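PDB 5N6G: GTN Reductase from Agrobacterium tumefaciens, which is an FMN-dependent ene-reductase of the Old Yellow Enzyme family that probably reduces carbon-carbon double bonds at the expense of NADH or NADPH. Local coordinates for residues I94-W99 against A170-V175; N17-A22 against V325-A330; N35-T40 against E361-Y366. All coordinates share one frame; numbering follows the deposited sequence.

Contact 1: residues I94-W99 against A170-V175. With FMN (flavin mononucleotide), chain B; 8OZ (2-Phenylacrylic acid), chain C.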
loop_
_atom_site.group_PDB
_atom_site.type_symbol
_atom_site.label_atom_id
_atom_site.label_comp_id
_atom_site.label_asym_id
_atom_site.label_seq_id
_atom_site.Cartn_x
_atom_site.Cartn_y
_atom_site.Cartn_z
ATOM N N ILE A 94 -2.368 -11.369 7.637
ATOM C CA ILE A 94 -2.408 -10.692 6.343
ATOM C C ILE A 94 -3.428 -9.568 6.382
ATOM O O ILE A 94 -4.537 -9.735 6.900
ATOM C CB ILE A 94 -2.706 -11.712 5.225
ATOM C CG1 ILE A 94 -2.647 -11.063 3.847
ATOM C CG2 ILE A 94 -4.030 -12.447 5.460
ATOM C CD1 ILE A 94 -2.607 -12.106 2.734
ATOM N N VAL A 95 -3.028 -8.409 5.843
ATOM C CA VAL A 95 -3.900 -7.253 5.697
ATOM C C VAL A 95 -3.992 -6.900 4.217
ATOM O O VAL A 95 -3.033 -7.053 3.453
ATOM C CB VAL A 95 -3.416 -6.045 6.515
ATOM C CG1 VAL A 95 -3.481 -6.360 8.012
ATOM C CG2 VAL A 95 -2.013 -5.635 6.115
ATOM N N ALA A 96 -5.158 -6.416 3.820
ATOM C CA ALA A 96 -5.402 -6.019 2.438
ATOM C C ALA A 96 -5.014 -4.564 2.242
ATOM O O ALA A 96 -5.465 -3.697 3.006
ATOM C CB ALA A 96 -6.879 -6.198 2.091
ATOM N N GLN A 97 -4.199 -4.287 1.225
ATOM C CA GLN A 97 -3.846 -2.902 0.907
ATOM C C GLN A 97 -4.946 -2.336 0.017
ATOM O O GLN A 97 -4.917 -2.508 -1.199
ATOM C CB GLN A 97 -2.482 -2.787 0.226
ATOM C CG GLN A 97 -2.116 -1.307 0.125
ATOM C CD GLN A 97 -0.893 -0.976 -0.692
ATOM O OE1 GLN A 97 -0.756 -1.365 -1.856
ATOM N NE2 GLN A 97 -0.021 -0.183 -0.108
ATOM N N ILE A 98 -5.898 -1.630 0.613
ATOM C CA ILE A 98 -7.068 -1.187 -0.138
ATOM C C ILE A 98 -6.725 0.107 -0.871
ATOM O O ILE A 98 -6.148 1.045 -0.301
ATOM C CB ILE A 98 -8.306 -1.064 0.772
ATOM C CG1 ILE A 98 -8.122 -0.048 1.906
ATOM C CG2 ILE A 98 -8.682 -2.479 1.308
ATOM C CD1 ILE A 98 -9.427 0.129 2.748
ATOM N N TRP A 99 -7.061 0.152 -2.151
ATOM C CA TRP A 99 -6.406 1.031 -3.104
ATOM C C TRP A 99 -7.418 1.803 -3.942
ATOM O O TRP A 99 -8.451 1.270 -4.332
ATOM C CB TRP A 99 -5.562 0.176 -4.007
ATOM C CG TRP A 99 -4.537 0.818 -4.875
ATOM C CD1 TRP A 99 -4.003 2.072 -4.780
ATOM C CD2 TRP A 99 -3.860 0.167 -5.950
ATOM N NE1 TRP A 99 -3.030 2.237 -5.745
ATOM C CE2 TRP A 99 -2.926 1.083 -6.480
ATOM C CE3 TRP A 99 -3.959 -1.108 -6.515
ATOM C CZ2 TRP A 99 -2.092 0.751 -7.533
ATOM C CZ3 TRP A 99 -3.147 -1.438 -7.557
ATOM C CH2 TRP A 99 -2.227 -0.511 -8.074
ATOM N N ALA A 170 -13.626 -11.390 3.609
ATOM C CA ALA A 170 -12.651 -12.268 2.983
ATOM C C ALA A 170 -11.639 -12.833 3.970
ATOM O O ALA A 170 -10.741 -13.564 3.540
ATOM C CB ALA A 170 -11.901 -11.541 1.883
ATOM N N GLY A 171 -11.757 -12.521 5.257
ATOM C CA GLY A 171 -10.915 -13.129 6.264
ATOM C C GLY A 171 -9.623 -12.404 6.564
ATOM O O GLY A 171 -8.775 -12.961 7.261
ATOM N N PHE A 172 -9.431 -11.193 6.057
ATOM C CA PHE A 172 -8.230 -10.443 6.379
ATOM C C PHE A 172 -8.230 -10.063 7.852
ATOM O O PHE A 172 -9.281 -9.869 8.468
ATOM C CB PHE A 172 -8.130 -9.189 5.521
ATOM C CG PHE A 172 -7.756 -9.465 4.089
ATOM C CD1 PHE A 172 -6.424 -9.688 3.740
ATOM C CD2 PHE A 172 -8.714 -9.497 3.104
ATOM C CE1 PHE A 172 -6.062 -9.939 2.439
ATOM C CE2 PHE A 172 -8.361 -9.741 1.790
ATOM C CZ PHE A 172 -7.033 -9.987 1.458
ATOM N N ASP A 173 -7.027 -9.951 8.409
ATOM C CA ASP A 173 -6.849 -9.472 9.774
ATOM C C ASP A 173 -7.059 -7.971 9.909
ATOM O O ASP A 173 -7.246 -7.486 11.024
ATOM C CB ASP A 173 -5.460 -9.862 10.247
ATOM C CG ASP A 173 -5.300 -11.361 10.318
ATOM O OD1 ASP A 173 -5.936 -11.969 11.216
ATOM O OD2 ASP A 173 -4.597 -11.933 9.454
ATOM N N GLY A 174 -7.101 -7.253 8.796
ATOM C CA GLY A 174 -7.192 -5.810 8.792
ATOM C C GLY A 174 -6.892 -5.300 7.396
ATOM O O GLY A 174 -6.808 -6.074 6.438
ATOM N N VAL A 175 -6.730 -3.989 7.299
ATOM C CA VAL A 175 -6.413 -3.338 6.037
ATOM C C VAL A 175 -5.285 -2.343 6.237
ATOM O O VAL A 175 -5.116 -1.752 7.311
ATOM C CB VAL A 175 -7.612 -2.604 5.401
ATOM C CG1 VAL A 175 -8.786 -3.565 5.205
ATOM C CG2 VAL A 175 -8.040 -1.387 6.197
HETATM N N1 FMN B . 3.967 -0.332 -3.134
HETATM C C2 FMN B . 2.661 -0.265 -2.715
HETATM O O2 FMN B . 2.308 0.494 -1.784
HETATM N N3 FMN B . 1.717 -1.072 -3.310
HETATM C C4 FMN B . 1.942 -1.949 -4.354
HETATM O O4 FMN B . 1.035 -2.661 -4.784
HETATM C C4A FMN B . 3.314 -1.991 -4.811
HETATM N N5 FMN B . 3.619 -2.822 -5.776
HETATM C C5A FMN B . 4.958 -2.971 -6.094
HETATM C C6 FMN B . 5.311 -3.932 -7.034
HETATM C C7 FMN B . 6.644 -4.204 -7.307
HETATM C C7M FMN B . 6.977 -5.278 -8.313
HETATM C C8 FMN B . 7.652 -3.499 -6.640
HETATM C C8M FMN B . 9.106 -3.812 -6.866
HETATM C C9 FMN B . 7.306 -2.518 -5.714
HETATM C C9A FMN B . 5.965 -2.259 -5.432
HETATM N N10 FMN B . 5.585 -1.354 -4.418
HETATM C C10 FMN B . 4.266 -1.175 -4.104
HETATM C "C1'" FMN B . 6.640 -0.754 -3.587
HETATM C "C2'" FMN B . 7.136 -1.743 -2.541
HETATM O "O2'" FMN B . 6.101 -2.045 -1.598
HETATM C "C3'" FMN B . 8.366 -1.247 -1.779
HETATM O "O3'" FMN B . 8.081 0.018 -1.186
HETATM C "C4'" FMN B . 9.610 -1.101 -2.653
HETATM O "O4'" FMN B . 9.852 -2.312 -3.375
HETATM C "C5'" FMN B . 10.832 -0.693 -1.852
HETATM O "O5'" FMN B . 11.162 -1.710 -0.884
HETATM P P FMN B . 12.385 -2.767 -1.041
HETATM O O1P FMN B . 13.642 -1.925 -1.084
HETATM O O2P FMN B . 12.146 -3.464 -2.370
HETATM O O3P FMN B . 12.268 -3.649 0.147
HETATM C C4 8OZ C . 4.457 -1.033 -9.256
HETATM C C5 8OZ C . 3.676 -1.252 -10.367
HETATM C C6 8OZ C . 2.344 -0.906 -10.343
HETATM C C7 8OZ C . 1.785 -0.357 -9.203
HETATM C C8 8OZ C . 2.641 1.387 -6.009
HETATM C C 8OZ C . 0.758 -0.133 -6.413
HETATM O O 8OZ C . 2.244 1.693 -4.910
HETATM C C1 8OZ C . 1.934 0.333 -6.807
HETATM C C2 8OZ C . 2.560 -0.149 -8.069
HETATM C C3 8OZ C . 3.911 -0.480 -8.112
HETATM O O1 8OZ C . 3.680 1.962 -6.565
#
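Ala96 sets its CB over the centre of the Phe172 ring, 3.6 Å from the centroid and 2° off the ring normal, a CH-pi contact. A methyl group suits this spot because it lets the ring lie close to the strand. The carbonyl of Ile94 lies at the ring's edge, and Ile94 CG1, anti to its backbone N (chi1 -176°), meets Phe172 CE1 at 3.9 Å.

Asp173 N donates to Ile94 O at 2.9 Å, while Asp173 OD2 accepts from Ile94 N, also at 2.9 Å, through the anti lone pair; the same oxygen has its main partner in His88 NE2, so two groups grip it. Ala96 N donates to Gly174 O at 3.1 Å, joining neighbouring parallel strands of the TIM barrel, and glycine lets Val95 CG1 lie against the Gly174 backbone.

Farther out, Gly171 ends helix 150-169 in a Schellman motif with positive phi, which glycine tolerates, and Trp80 meets the Phe172 ring edge-to-face.

Gln97 turns away to the flavin: its OE1 accepts from FMN N3 at 2.9 Å and its NE2 donates to FMN O2 at the same distance. Trp99 CZ2 lies 3.2 Å from atom C of the bound 2-phenylacrylic acid, an oblique approach. The paired amide helps to hold the pyrimidine edge, and the NE2 N-H at FMN O2 would probably help to stabilise negative charge on the reduced flavin.

Contact 2: residues N17-A22 against V325-A330; sequences NRIVMA and VAFGKA. With FMN (flavin mononucleotide), chain B.
Val20 uses both of its backbone polar groups across this parallel pairing: its N donates to Val325 O at 2.9 Å, and its O accepts from Phe327 N, also at 2.9 Å. Val325 N to Arg18 O and Ala22 N to Phe327 O extend the ladder at its two ends. Before the strand, Asn17 OD1 accepts from Ile19 N in an Asx turn, a role its short amide fits.

Apolar contacts divide between two faces. Val20 CB meets Ala326 CB at 3.8 Å; Ala22 CB, beyond the strand, reaches Ala326 CB at 4.0 Å and is small enough for FMN O2' to come close. On the other face Ile19 CG2 touches Phe327 CD2 at 3.9 Å. Val325 CG1 lies 3.6 Å above one face of the Phe327 ring, offset toward the rim, with Val20 O at the edge.

Gly328 N donates to FMN O3P at 2.8 Å, and glycine lets the ribityl chain pass close, at FMN O4'. Lys329 gives both N and NZ to FMN O2P, its chain bent at chi3 and chi4; the cation suits the phosphate.

Strands 19-21 and 324-327 close the barrel. Phe327 packs on helices 310-318 and 337-343, and the N-terminus of helix 329-333 would favour the phosphate's charge, as in other phosphate-binding TIM barrels.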
loop_
_atom_site.group_PDB
_atom_site.type_symbol
_atom_site.label_atom_id
_atom_site.label_comp_id
_atom_site.label_asym_id
_atom_site.label_seq_id
_atom_site.Cartn_x
_atom_site.Cartn_y
_atom_site.Cartn_z
ATOM N N ASN A 17 6.616 -12.070 14.253
ATOM C CA ASN A 17 7.926 -11.459 14.119
ATOM C C ASN A 17 7.731 -10.110 13.453
ATOM O O ASN A 17 6.617 -9.735 13.078
ATOM C CB ASN A 17 8.895 -12.351 13.334
ATOM C CG ASN A 17 8.431 -12.613 11.922
ATOM O OD1 ASN A 17 8.325 -11.693 11.105
ATOM N ND2 ASN A 17 8.173 -13.881 11.612
ATOM N N ARG A 18 8.830 -9.378 13.299
ATOM C CA ARG A 18 8.767 -8.015 12.812
ATOM C C ARG A 18 9.277 -7.887 11.382
ATOM O O ARG A 18 9.666 -6.800 10.957
ATOM C CB ARG A 18 9.519 -7.097 13.772
ATOM C CG ARG A 18 8.785 -7.002 15.102
ATOM C CD ARG A 18 9.728 -6.709 16.247
ATOM N NE ARG A 18 9.020 -6.728 17.536
ATOM C CZ ARG A 18 8.577 -5.648 18.171
ATOM N NH1 ARG A 18 8.758 -4.437 17.655
ATOM N NH2 ARG A 18 7.943 -5.783 19.328
ATOM N N ILE A 19 9.215 -8.968 10.614
ATOM C CA ILE A 19 9.584 -8.971 9.205
ATOM C C ILE A 19 8.275 -8.955 8.421
ATOM O O ILE A 19 7.477 -9.891 8.514
ATOM C CB ILE A 19 10.452 -10.193 8.855
ATOM C CG1 ILE A 19 11.819 -10.122 9.540
ATOM C CG2 ILE A 19 10.694 -10.304 7.354
ATOM C CD1 ILE A 19 12.480 -11.488 9.767
ATOM N N VAL A 20 8.023 -7.874 7.699
ATOM C CA VAL A 20 6.766 -7.650 7.002
ATOM C C VAL A 20 6.999 -7.803 5.505
ATOM O O VAL A 20 8.028 -7.373 4.977
ATOM C CB VAL A 20 6.220 -6.256 7.361
ATOM C CG1 VAL A 20 4.952 -5.908 6.595
ATOM C CG2 VAL A 20 5.990 -6.166 8.865
ATOM N N MET A 21 6.053 -8.444 4.820
ATOM C CA MET A 21 6.050 -8.477 3.360
ATOM C C MET A 21 5.349 -7.225 2.842
ATOM O O MET A 21 4.133 -7.037 3.040
ATOM C CB MET A 21 5.371 -9.738 2.831
ATOM C CG MET A 21 5.285 -9.777 1.318
ATOM S SD MET A 21 4.644 -11.352 0.763
ATOM C CE MET A 21 4.285 -11.008 -0.965
ATOM N N ALA A 22 6.122 -6.353 2.206
ATOM C CA ALA A 22 5.579 -5.122 1.659
ATOM C C ALA A 22 4.587 -5.415 0.526
ATOM O O ALA A 22 4.634 -6.482 -0.105
ATOM C CB ALA A 22 6.694 -4.235 1.127
ATOM N N VAL A 325 10.198 -3.969 9.931
ATOM C CA VAL A 325 10.731 -3.630 8.614
ATOM C C VAL A 325 9.978 -4.434 7.562
ATOM O O VAL A 325 9.827 -5.656 7.690
ATOM C CB VAL A 325 12.246 -3.904 8.529
ATOM C CG1 VAL A 325 12.730 -3.713 7.098
ATOM C CG2 VAL A 325 13.017 -2.985 9.496
ATOM N N ALA A 326 9.496 -3.739 6.539
ATOM C CA ALA A 326 8.826 -4.357 5.412
ATOM C C ALA A 326 9.802 -4.444 4.252
ATOM O O ALA A 326 10.453 -3.456 3.899
ATOM C CB ALA A 326 7.592 -3.565 5.009
ATOM N N PHE A 327 9.895 -5.625 3.671
ATOM C CA PHE A 327 10.766 -5.895 2.538
ATOM C C PHE A 327 9.905 -6.151 1.319
ATOM O O PHE A 327 8.949 -6.926 1.400
ATOM C CB PHE A 327 11.623 -7.129 2.783
ATOM C CG PHE A 327 12.556 -7.027 3.978
ATOM C CD1 PHE A 327 13.851 -6.588 3.814
ATOM C CD2 PHE A 327 12.138 -7.418 5.239
ATOM C CE1 PHE A 327 14.727 -6.537 4.890
ATOM C CE2 PHE A 327 12.995 -7.352 6.325
ATOM C CZ PHE A 327 14.288 -6.922 6.146
ATOM N N GLY A 328 10.267 -5.537 0.195
ATOM C CA GLY A 328 9.557 -5.733 -1.052
ATOM C C GLY A 328 10.267 -6.716 -1.968
ATOM O O GLY A 328 9.919 -7.899 -2.023
ATOM N N LYS A 329 11.305 -6.255 -2.672
ATOM C CA LYS A 329 11.947 -7.103 -3.668
ATOM C C LYS A 329 12.532 -8.368 -3.052
ATOM O O LYS A 329 12.522 -9.424 -3.686
ATOM C CB LYS A 329 13.024 -6.314 -4.407
ATOM C CG LYS A 329 12.428 -5.226 -5.310
ATOM C CD LYS A 329 13.486 -4.554 -6.156
ATOM C CE LYS A 329 14.413 -3.708 -5.312
ATOM N NZ LYS A 329 13.710 -2.645 -4.541
ATOM N N ALA A 330 13.002 -8.309 -1.809
ATOM C CA ALA A 330 13.548 -9.518 -1.207
ATOM C C ALA A 330 12.466 -10.573 -0.987
ATOM O O ALA A 330 12.760 -11.777 -1.058
ATOM C CB ALA A 330 14.247 -9.196 0.114
HETATM N N1 FMN B . 3.967 -0.332 -3.134
HETATM C C2 FMN B . 2.661 -0.265 -2.715
HETATM O O2 FMN B . 2.308 0.494 -1.784
HETATM N N3 FMN B . 1.717 -1.072 -3.310
HETATM C C4 FMN B . 1.942 -1.949 -4.354
HETATM O O4 FMN B . 1.035 -2.661 -4.784
HETATM C C4A FMN B . 3.314 -1.991 -4.811
HETATM N N5 FMN B . 3.619 -2.822 -5.776
HETATM C C5A FMN B . 4.958 -2.971 -6.094
HETATM C C6 FMN B . 5.311 -3.932 -7.034
HETATM C C7 FMN B . 6.644 -4.204 -7.307
HETATM C C7M FMN B . 6.977 -5.278 -8.313
HETATM C C8 FMN B . 7.652 -3.499 -6.640
HETATM C C8M FMN B . 9.106 -3.812 -6.866
HETATM C C9 FMN B . 7.306 -2.518 -5.714
HETATM C C9A FMN B . 5.965 -2.259 -5.432
HETATM N N10 FMN B . 5.585 -1.354 -4.418
HETATM C C10 FMN B . 4.266 -1.175 -4.104
HETATM C "C1'" FMN B . 6.640 -0.754 -3.587
HETATM C "C2'" FMN B . 7.136 -1.743 -2.541
HETATM O "O2'" FMN B . 6.101 -2.045 -1.598
HETATM C "C3'" FMN B . 8.366 -1.247 -1.779
HETATM O "O3'" FMN B . 8.081 0.018 -1.186
HETATM C "C4'" FMN B . 9.610 -1.101 -2.653
HETATM O "O4'" FMN B . 9.852 -2.312 -3.375
HETATM C "C5'" FMN B . 10.832 -0.693 -1.852
HETATM O "O5'" FMN B . 11.162 -1.710 -0.884
HETATM P P FMN B . 12.385 -2.767 -1.041
HETATM O O1P FMN B . 13.642 -1.925 -1.084
HETATM O O2P FMN B . 12.146 -3.464 -2.370
HETATM O O3P FMN B . 12.268 -3.649 0.147
#

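Contact 3: residues N35-T40 against E361-Y366; sequences NNLNAT and EGYTDY
Leu37 sets its CG and CD2 against the edge of the Tyr363 ring, CG in the ring plane and 3.7 Å from Tyr363 CE2. With CG anti to the backbone N (chi1 -169°), the side chain reaches across to the loop, and its CD1 comes to 3.6 Å from Thr364 OG1. One turn on, the methyls Thr40 CG2 and Thr364 CG2 meet at 3.9 Å, while the Thr40 hydroxyl makes a weak bond back to Asn36 O.

The polar link is at the tip of the ring, where Asn38 ND2 donates to Tyr363 OH at 2.8 Å. Tyrosine suits the place, giving Leu37 an apolar edge and Asn38 an acceptor. The amide and ring planes are perpendicular, and the hydroxyl lies 21° out of the amide plane. Asn38 ND2 also binds Arg28 O, so two acceptors help to fix the amide's rotation.

Asn38 belongs to a capping box as well: its OD1 accepts from Asn35 N at 2.9 Å, and Asn38 N donates in turn to Asn35 OD1 at 3.0 Å. A short amide suits both places. In the loop, Gly362 takes a positive phi, which glycine adopts easily, and its N donates to Asp365 OD1.

Tyr363 also stacks on Tyr41 of helix 36-43. Behind that helix, Asn38 and Ala39 rest on Ile83 of helix 74-89, while Tyr366 carries the C-terminal loop over to helix 329-333.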
loop_
_atom_site.group_PDB
_atom_site.type_symbol
_atom_site.label_atom_id
_atom_site.label_comp_id
_atom_site.label_asym_id
_atom_site.label_seq_id
_atom_site.Cartn_x
_atom_site.Cartn_y
_atom_site.Cartn_z
ATOM N N ASN A 35 -6.813 -16.014 -7.791
ATOM C CA ASN A 35 -6.936 -17.376 -8.288
ATOM C C ASN A 35 -6.033 -18.325 -7.505
ATOM O O ASN A 35 -5.464 -17.942 -6.476
ATOM C CB ASN A 35 -6.631 -17.382 -9.779
ATOM C CG ASN A 35 -5.271 -16.810 -10.082
ATOM O OD1 ASN A 35 -4.289 -17.113 -9.392
ATOM N ND2 ASN A 35 -5.211 -15.918 -11.068
ATOM N N ASN A 36 -5.944 -19.585 -7.927
ATOM C CA ASN A 36 -5.215 -20.572 -7.126
ATOM C C ASN A 36 -3.712 -20.312 -7.122
ATOM O O ASN A 36 -3.034 -20.562 -6.112
ATOM C CB ASN A 36 -5.481 -21.974 -7.655
ATOM C CG ASN A 36 -6.870 -22.441 -7.362
ATOM O OD1 ASN A 36 -7.578 -21.838 -6.565
ATOM N ND2 ASN A 36 -7.260 -23.537 -7.980
ATOM N N LEU A 37 -3.168 -19.829 -8.241
ATOM C CA LEU A 37 -1.743 -19.475 -8.272
ATOM C C LEU A 37 -1.430 -18.356 -7.287
ATOM O O LEU A 37 -0.410 -18.399 -6.579
ATOM C CB LEU A 37 -1.327 -19.077 -9.692
ATOM C CG LEU A 37 0.187 -18.931 -9.916
ATOM C CD1 LEU A 37 0.881 -20.260 -9.822
ATOM C CD2 LEU A 37 0.452 -18.283 -11.271
ATOM N N ASN A 38 -2.302 -17.348 -7.215
ATOM C CA ASN A 38 -2.148 -16.282 -6.234
ATOM C C ASN A 38 -2.119 -16.850 -4.822
ATOM O O ASN A 38 -1.358 -16.376 -3.960
ATOM C CB ASN A 38 -3.301 -15.276 -6.337
ATOM C CG ASN A 38 -3.444 -14.604 -7.700
ATOM O OD1 ASN A 38 -4.564 -14.258 -8.107
ATOM N ND2 ASN A 38 -2.349 -14.386 -8.393
ATOM N N ALA A 39 -2.945 -17.874 -4.565
ATOM C CA ALA A 39 -2.977 -18.469 -3.235
ATOM C C ALA A 39 -1.665 -19.159 -2.915
ATOM O O ALA A 39 -1.145 -19.030 -1.802
ATOM C CB ALA A 39 -4.142 -19.446 -3.103
ATOM N N THR A 40 -1.098 -19.875 -3.877
ATOM C CA THR A 40 0.194 -20.507 -3.637
ATOM C C THR A 40 1.242 -19.459 -3.285
ATOM O O THR A 40 2.025 -19.631 -2.348
ATOM C CB THR A 40 0.603 -21.294 -4.878
ATOM O OG1 THR A 40 -0.384 -22.302 -5.091
ATOM C CG2 THR A 40 1.995 -21.936 -4.733
ATOM N N GLU A 361 6.344 -18.424 -13.493
ATOM C CA GLU A 361 7.761 -18.100 -13.606
ATOM C C GLU A 361 8.037 -16.720 -13.016
ATOM O O GLU A 361 7.392 -15.732 -13.377
ATOM C CB GLU A 361 8.195 -18.158 -15.066
ATOM C CG GLU A 361 9.683 -17.992 -15.277
ATOM C CD GLU A 361 10.119 -18.385 -16.676
ATOM O OE1 GLU A 361 9.256 -18.401 -17.581
ATOM O OE2 GLU A 361 11.319 -18.687 -16.866
ATOM N N GLY A 362 8.991 -16.656 -12.091
ATOM C CA GLY A 362 9.264 -15.416 -11.376
ATOM C C GLY A 362 8.203 -15.018 -10.379
ATOM O O GLY A 362 8.131 -13.844 -9.987
ATOM N N TYR A 363 7.394 -15.978 -9.932
ATOM C CA TYR A 363 6.281 -15.706 -9.030
ATOM C C TYR A 363 6.248 -16.762 -7.933
ATOM O O TYR A 363 6.512 -16.460 -6.762
ATOM C CB TYR A 363 4.983 -15.683 -9.839
ATOM C CG TYR A 363 3.731 -15.266 -9.117
ATOM C CD1 TYR A 363 3.630 -14.049 -8.461
ATOM C CD2 TYR A 363 2.613 -16.081 -9.134
ATOM C CE1 TYR A 363 2.470 -13.681 -7.824
ATOM C CE2 TYR A 363 1.446 -15.719 -8.514
ATOM C CZ TYR A 363 1.374 -14.521 -7.842
ATOM O OH TYR A 363 0.208 -14.129 -7.223
ATOM N N THR A 364 5.949 -17.999 -8.299
ATOM C CA THR A 364 5.879 -19.090 -7.332
ATOM C C THR A 364 7.043 -20.069 -7.442
ATOM O O THR A 364 7.074 -21.072 -6.705
ATOM C CB THR A 364 4.568 -19.851 -7.502
ATOM O OG1 THR A 364 4.397 -20.151 -8.890
ATOM C CG2 THR A 364 3.377 -19.042 -7.024
ATOM N N ASP A 365 8.001 -19.829 -8.336
ATOM C CA ASP A 365 9.071 -20.794 -8.553
ATOM C C ASP A 365 10.409 -20.334 -8.007
ATOM O O ASP A 365 11.433 -20.938 -8.334
ATOM C CB ASP A 365 9.203 -21.127 -10.043
ATOM C CG ASP A 365 9.696 -19.949 -10.864
ATOM O OD1 ASP A 365 9.650 -18.803 -10.369
ATOM O OD2 ASP A 365 10.145 -20.188 -12.001
ATOM N N TYR A 366 10.446 -19.279 -7.196
ATOM C CA TYR A 366 11.676 -19.006 -6.471
ATOM C C TYR A 366 11.837 -20.032 -5.355
ATOM O O TYR A 366 10.893 -20.260 -4.592
ATOM C CB TYR A 366 11.659 -17.629 -5.867
ATOM C CG TYR A 366 11.794 -16.458 -6.788
ATOM C CD1 TYR A 366 13.044 -15.975 -7.143
ATOM C CD2 TYR A 366 10.667 -15.752 -7.227
ATOM C CE1 TYR A 366 13.183 -14.851 -7.946
ATOM C CE2 TYR A 366 10.800 -14.617 -8.021
ATOM C CZ TYR A 366 12.065 -14.172 -8.383
ATOM O OH TYR A 366 12.231 -13.032 -9.173
#

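Overall arrangement
Contacts 1 and 2 are buried and belong to one eight-stranded barrel: contact 1 joins its third and fourth strands, and contact 2 its first and eighth. Contact 2 is a ladder of four backbone bonds, whereas contact 1 has two and relies also on the Asp173 carboxylate and the Phe172 ring. Both reach FMN, but at different ends, the pyrimidine edge of the flavin in contact 1 and the phosphate in contact 2. Contact 3 lies nearer the surface, its centre about 20 Å from that of the chain, and ties helix 36-43 to the C-terminal loop through side chains. The helix follows strand 19-21 in sequence, yet contacts 2 and 3 do not touch, their nearest atoms being about 7 Å apart.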